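Local structure of DyP-type peroxidase (Thermobifida cellulosilytica, 4GS1) at residues B[85-90]-B[166-171]; B[117-122]-B[390-395]. The protein is a haem-containing DyP-type peroxidase that probably uses hydrogen peroxide to oxidise dyes and related substrates. One frame throughout, in Å; residues are numbered along the deposited sequence.

Contact 1. Residues B[85-90]-B[166-171]; sequences ARLHAD and DELVAA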
loop_
_atom_site.group_PDB
_atom_site.type_symbol
_atom_site.label_atom_id
_atom_site.label_comp_id
_atom_site.label_asym_id
_atom_site.label_seq_id
_atom_site.Cartn_x
_atom_site.Cartn_y
_atom_site.Cartn_z
ATOM N N ALA B 85 -24.354 -1.250 0.236
ATOM C CA ALA B 85 -25.240 -2.360 0.574
ATOM C C ALA B 85 -24.868 -3.619 -0.201
ATOM O O ALA B 85 -24.796 -4.711 0.370
ATOM C CB ALA B 85 -26.688 -1.982 0.323
ATOM N N ARG B 86 -24.631 -3.467 -1.501
ATOM C CA ARG B 86 -24.268 -4.600 -2.349
ATOM C C ARG B 86 -22.867 -5.114 -2.043
ATOM O O ARG B 86 -22.639 -6.324 -2.035
ATOM C CB ARG B 86 -24.348 -4.222 -3.828
ATOM C CG ARG B 86 -25.708 -4.406 -4.485
ATOM C CD ARG B 86 -25.585 -4.343 -6.015
ATOM N NE ARG B 86 -25.257 -3.001 -6.501
ATOM C CZ ARG B 86 -24.023 -2.556 -6.737
ATOM N NH1 ARG B 86 -22.973 -3.341 -6.531
ATOM N NH2 ARG B 86 -23.837 -1.319 -7.175
ATOM N N LEU B 87 -21.926 -4.195 -1.819
ATOM C CA LEU B 87 -20.553 -4.570 -1.484
ATOM C C LEU B 87 -20.502 -5.348 -0.175
ATOM O O LEU B 87 -19.788 -6.346 -0.072
ATOM C CB LEU B 87 -19.663 -3.329 -1.380
ATOM C CG LEU B 87 -19.313 -2.621 -2.689
ATOM C CD1 LEU B 87 -18.724 -1.247 -2.413
ATOM C CD2 LEU B 87 -18.333 -3.456 -3.478
ATOM N N HIS B 88 -21.251 -4.881 0.826
ATOM C CA HIS B 88 -21.305 -5.556 2.124
ATOM C C HIS B 88 -21.874 -6.970 1.959
ATOM O O HIS B 88 -21.402 -7.924 2.577
ATOM C CB HIS B 88 -22.151 -4.750 3.129
ATOM C CG HIS B 88 -21.497 -3.485 3.616
ATOM N ND1 HIS B 88 -22.220 -2.350 3.927
ATOM C CD2 HIS B 88 -20.201 -3.183 3.868
ATOM C CE1 HIS B 88 -21.396 -1.401 4.338
ATOM N NE2 HIS B 88 -20.164 -1.878 4.312
ATOM N N ALA B 89 -22.877 -7.105 1.102
ATOM C CA ALA B 89 -23.561 -8.381 0.930
ATOM C C ALA B 89 -22.836 -9.346 -0.011
ATOM O O ALA B 89 -22.780 -10.548 0.255
ATOM C CB ALA B 89 -24.985 -8.141 0.441
ATOM N N ASP B 90 -22.292 -8.825 -1.107
ATOM C CA ASP B 90 -21.816 -9.671 -2.205
ATOM C C ASP B 90 -20.360 -9.449 -2.628
ATOM O O ASP B 90 -19.833 -10.205 -3.446
ATOM C CB ASP B 90 -22.701 -9.472 -3.444
ATOM C CG ASP B 90 -24.133 -9.904 -3.222
ATOM O OD1 ASP B 90 -25.024 -9.332 -3.883
ATOM O OD2 ASP B 90 -24.368 -10.807 -2.396
ATOM N N ASP B 166 -12.469 1.473 -6.573
ATOM C CA ASP B 166 -12.654 1.899 -7.962
ATOM C C ASP B 166 -14.137 1.919 -8.318
ATOM O O ASP B 166 -14.618 2.824 -9.014
ATOM C CB ASP B 166 -11.850 1.006 -8.920
ATOM C CG ASP B 166 -10.337 1.226 -8.802
ATOM O OD1 ASP B 166 -9.930 2.313 -8.350
ATOM O OD2 ASP B 166 -9.557 0.311 -9.163
ATOM N N GLU B 167 -14.867 0.926 -7.822
ATOM C CA GLU B 167 -16.309 0.874 -8.037
ATOM C C GLU B 167 -17.030 2.089 -7.434
ATOM O O GLU B 167 -17.844 2.733 -8.103
ATOM C CB GLU B 167 -16.885 -0.434 -7.481
ATOM C CG GLU B 167 -18.404 -0.513 -7.528
ATOM C CD GLU B 167 -18.943 -1.831 -6.994
ATOM O OE1 GLU B 167 -18.259 -2.872 -7.130
ATOM O OE2 GLU B 167 -20.056 -1.822 -6.431
ATOM N N LEU B 168 -16.727 2.410 -6.177
ATOM C CA LEU B 168 -17.408 3.516 -5.502
ATOM C C LEU B 168 -17.092 4.880 -6.115
ATOM O O LEU B 168 -17.988 5.719 -6.277
ATOM C CB LEU B 168 -17.082 3.512 -3.998
ATOM C CG LEU B 168 -17.740 2.388 -3.194
ATOM C CD1 LEU B 168 -16.963 2.120 -1.898
ATOM C CD2 LEU B 168 -19.182 2.738 -2.864
ATOM N N VAL B 169 -15.828 5.103 -6.469
ATOM C CA VAL B 169 -15.429 6.392 -7.029
ATOM C C VAL B 169 -16.041 6.591 -8.414
ATOM O O VAL B 169 -16.551 7.665 -8.733
ATOM C CB VAL B 169 -13.898 6.514 -7.099
ATOM C CG1 VAL B 169 -13.495 7.783 -7.846
ATOM C CG2 VAL B 169 -13.324 6.530 -5.690
ATOM N N ALA B 170 -16.020 5.540 -9.223
ATOM C CA ALA B 170 -16.551 5.634 -10.579
ATOM C C ALA B 170 -18.068 5.798 -10.562
ATOM O O ALA B 170 -18.640 6.392 -11.485
ATOM C CB ALA B 170 -16.156 4.418 -11.386
ATOM N N ALA B 171 -18.716 5.287 -9.515
ATOM C CA ALA B 171 -20.178 5.301 -9.448
ATOM C C ALA B 171 -20.761 6.709 -9.376
ATOM O O ALA B 171 -21.869 6.947 -9.863
ATOM C CB ALA B 171 -20.677 4.456 -8.278
#
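L87 and E167 bury the most surface where the two helices of the N-terminal ferredoxin-like domain, 66-90 and 158-172, pack on its four-stranded antiparallel sheet. The short segments run almost antiparallel, with axes 12.1 Å apart, a separation bridged by side chains. The principle illustrated is a charged pair set beside an apolar contact. E167, its CG anti to the backbone N (chi1 174°) and its chain extended, reaches toward helix 66-90, where the methyl CD2 of L87 lies 3.7 Å from its OE1. Several partners grip the carboxylate: H83 ND1 hydrogen-bonds to OE2, the backbone N of E93 to OE1, and the exposed R86 adds a salt bridge to OE2. A leucine in place of E167 would probably leave R86 without this counter-charge and the H83 imidazole and E93 amide without their acceptors. Beneath, L87 turns its other methyl to L168, CD1 to CD1 at 3.8 Å, and both leucines rest on V107 of the sheet. In the salt bridge, NH1 of R86 stands 3.3 Å from E167 OE2 on the syn side, with an N-H...O angle of 160°, the oxygen near the guanidinium plane but the nitrogen 30° out of the carboxylate plane.

Contact 2. Residues B[117-122]-B[390-395]; sequences EAMDAA and QDLVEG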
loop_
_atom_site.group_PDB
_atom_site.type_symbol
_atom_site.label_atom_id
_atom_site.label_comp_id
_atom_site.label_asym_id
_atom_site.label_seq_id
_atom_site.Cartn_x
_atom_site.Cartn_y
_atom_site.Cartn_z
ATOM N N GLU B 117 -22.278 24.352 3.734
ATOM C CA GLU B 117 -22.103 25.718 3.234
ATOM C C GLU B 117 -22.527 25.832 1.764
ATOM O O GLU B 117 -23.237 26.765 1.385
ATOM C CB GLU B 117 -20.662 26.210 3.434
ATOM C CG GLU B 117 -20.232 26.307 4.902
ATOM C CD GLU B 117 -21.224 27.085 5.773
ATOM O OE1 GLU B 117 -21.788 28.094 5.291
ATOM O OE2 GLU B 117 -21.443 26.685 6.942
ATOM N N ALA B 118 -22.107 24.873 0.941
ATOM C CA ALA B 118 -22.487 24.868 -0.474
ATOM C C ALA B 118 -23.999 24.739 -0.672
ATOM O O ALA B 118 -24.543 25.244 -1.652
ATOM C CB ALA B 118 -21.765 23.752 -1.217
ATOM N N MET B 119 -24.670 24.047 0.247
ATOM C CA MET B 119 -26.122 23.881 0.159
ATOM C C MET B 119 -26.875 25.046 0.796
ATOM O O MET B 119 -28.104 25.009 0.874
ATOM C CB MET B 119 -26.568 22.573 0.828
ATOM C CG MET B 119 -25.978 21.319 0.217
ATOM S SD MET B 119 -26.590 19.786 0.960
ATOM C CE MET B 119 -26.064 19.969 2.659
ATOM N N ASP B 120 -26.142 26.067 1.246
ATOM C CA ASP B 120 -26.737 27.205 1.959
ATOM C C ASP B 120 -27.554 26.671 3.133
ATOM O O ASP B 120 -28.718 27.030 3.324
ATOM C CB ASP B 120 -27.594 28.061 1.010
ATOM C CG ASP B 120 -28.006 29.396 1.619
ATOM O OD1 ASP B 120 -27.277 29.926 2.486
ATOM O OD2 ASP B 120 -29.067 29.923 1.222
ATOM N N ALA B 121 -26.926 25.797 3.915
ATOM C CA ALA B 121 -27.602 25.120 5.015
ATOM C C ALA B 121 -26.851 25.247 6.335
ATOM O O ALA B 121 -26.780 24.290 7.110
ATOM C CB ALA B 121 -27.820 23.654 4.671
ATOM N N ALA B 122 -26.306 26.429 6.602
ATOM C CA ALA B 122 -25.559 26.659 7.834
ATOM C C ALA B 122 -26.437 26.449 9.066
ATOM O O ALA B 122 -25.936 26.165 10.155
ATOM C CB ALA B 122 -24.955 28.056 7.834
ATOM N N GLN B 390 -29.556 11.465 4.533
ATOM C CA GLN B 390 -30.852 11.694 3.883
ATOM C C GLN B 390 -31.708 12.676 4.690
ATOM O O GLN B 390 -32.435 13.493 4.114
ATOM C CB GLN B 390 -31.592 10.369 3.638
ATOM C CG GLN B 390 -32.879 10.510 2.799
ATOM C CD GLN B 390 -33.427 9.179 2.302
ATOM O OE1 GLN B 390 -32.849 8.119 2.545
ATOM N NE2 GLN B 390 -34.553 9.233 1.596
ATOM N N ASP B 391 -31.599 12.613 6.018
ATOM C CA ASP B 391 -32.284 13.566 6.895
ATOM C C ASP B 391 -31.811 14.998 6.637
ATOM O O ASP B 391 -32.588 15.944 6.730
ATOM C CB ASP B 391 -32.056 13.217 8.373
ATOM C CG ASP B 391 -32.753 11.939 8.789
ATOM O OD1 ASP B 391 -33.683 11.506 8.077
ATOM O OD2 ASP B 391 -32.375 11.371 9.841
ATOM N N LEU B 392 -30.529 15.149 6.318
ATOM C CA LEU B 392 -29.956 16.464 6.050
ATOM C C LEU B 392 -30.419 17.005 4.703
ATOM O O LEU B 392 -30.962 18.110 4.612
ATOM C CB LEU B 392 -28.429 16.382 6.056
ATOM C CG LEU B 392 -27.670 17.639 5.621
ATOM C CD1 LEU B 392 -27.988 18.790 6.549
ATOM C CD2 LEU B 392 -26.176 17.376 5.611
ATOM N N VAL B 393 -30.199 16.207 3.663
ATOM C CA VAL B 393 -30.452 16.626 2.289
ATOM C C VAL B 393 -31.946 16.790 1.994
ATOM O O VAL B 393 -32.343 17.716 1.284
ATOM C CB VAL B 393 -29.795 15.650 1.286
ATOM C CG1 VAL B 393 -30.284 15.916 -0.121
ATOM C CG2 VAL B 393 -28.281 15.773 1.350
ATOM N N GLU B 394 -32.768 15.906 2.552
ATOM C CA GLU B 394 -34.219 15.979 2.356
ATOM C C GLU B 394 -34.937 16.767 3.453
ATOM O O GLU B 394 -36.166 16.761 3.519
ATOM C CB GLU B 394 -34.829 14.576 2.259
ATOM C CG GLU B 394 -34.392 13.777 1.043
ATOM C CD GLU B 394 -35.158 12.472 0.904
ATOM O OE1 GLU B 394 -35.995 12.172 1.789
ATOM O OE2 GLU B 394 -34.924 11.748 -0.090
ATOM N N GLY B 395 -34.173 17.445 4.305
ATOM C CA GLY B 395 -34.742 18.186 5.419
ATOM C C GLY B 395 -34.795 19.691 5.212
ATOM O O GLY B 395 -35.306 20.425 6.058
ATOM O OXT GLY B 395 -34.328 20.221 4.202
#
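M119 meets L392 and V393 where the C-terminal end of the chain, the short helix 390-393, folds back against the turn where a Schellman motif ends helix 113-118 of the N-terminal ferredoxin-like domain. This is a compact example of how a helix end can present a hydrophobic residue to a distant part of the sequence. Along 117-122, E117 belongs to the last turn of helix 113-118, and its carbonyl O accepts the backbone N of D120. M119 then reaches across to 390-395. Its CG is anti to the carbonyl carbon (chi1 -61°), and the chain runs on extended before bending at chi3, which brings the terminal methyl round to the leucine. The contact is wholly apolar and buried, with SD 4.4 Å from CG2 of V393, a looser touch than that of the methyl. D120 carries the positive phi (54°) of the Schellman motif and lets the chain leave the helix. A121 follows, with its CB directed toward 390-395 but lying against R70 of helix 66-90. That arginine and R124 bind backbone carbonyls at the end of helix 390-393: R70 NH1 donates to the O atoms of L392 and V393, and R124 NH2 to that of D391. V393 also packs on A73 and A74, and L392 on W235. The closest approach is between two methyls, M119 CE and L392 CD2, 3.9 Å apart, with CG of the same leucine 4.1 Å from CE.

Both contacts involve the N-terminal ferredoxin-like domain, yet they use it differently. Contact 1 joins two of its own helices across 76 residues of sequence and is only partly buried, so a charged pair can sit at its open side above leucines. Contact 2 brings the chain terminus to that domain from 268 residues away; its touching side chains are all buried and apolar, while the polar work falls to arginines binding backbone carbonyls. Helix 66-90 is the common element: it supplies one side of contact 1 and, through R70, A73 and A74, flanks contact 2. The centres lie 25 Å apart, and the nearest atoms about 12 Å, without touching.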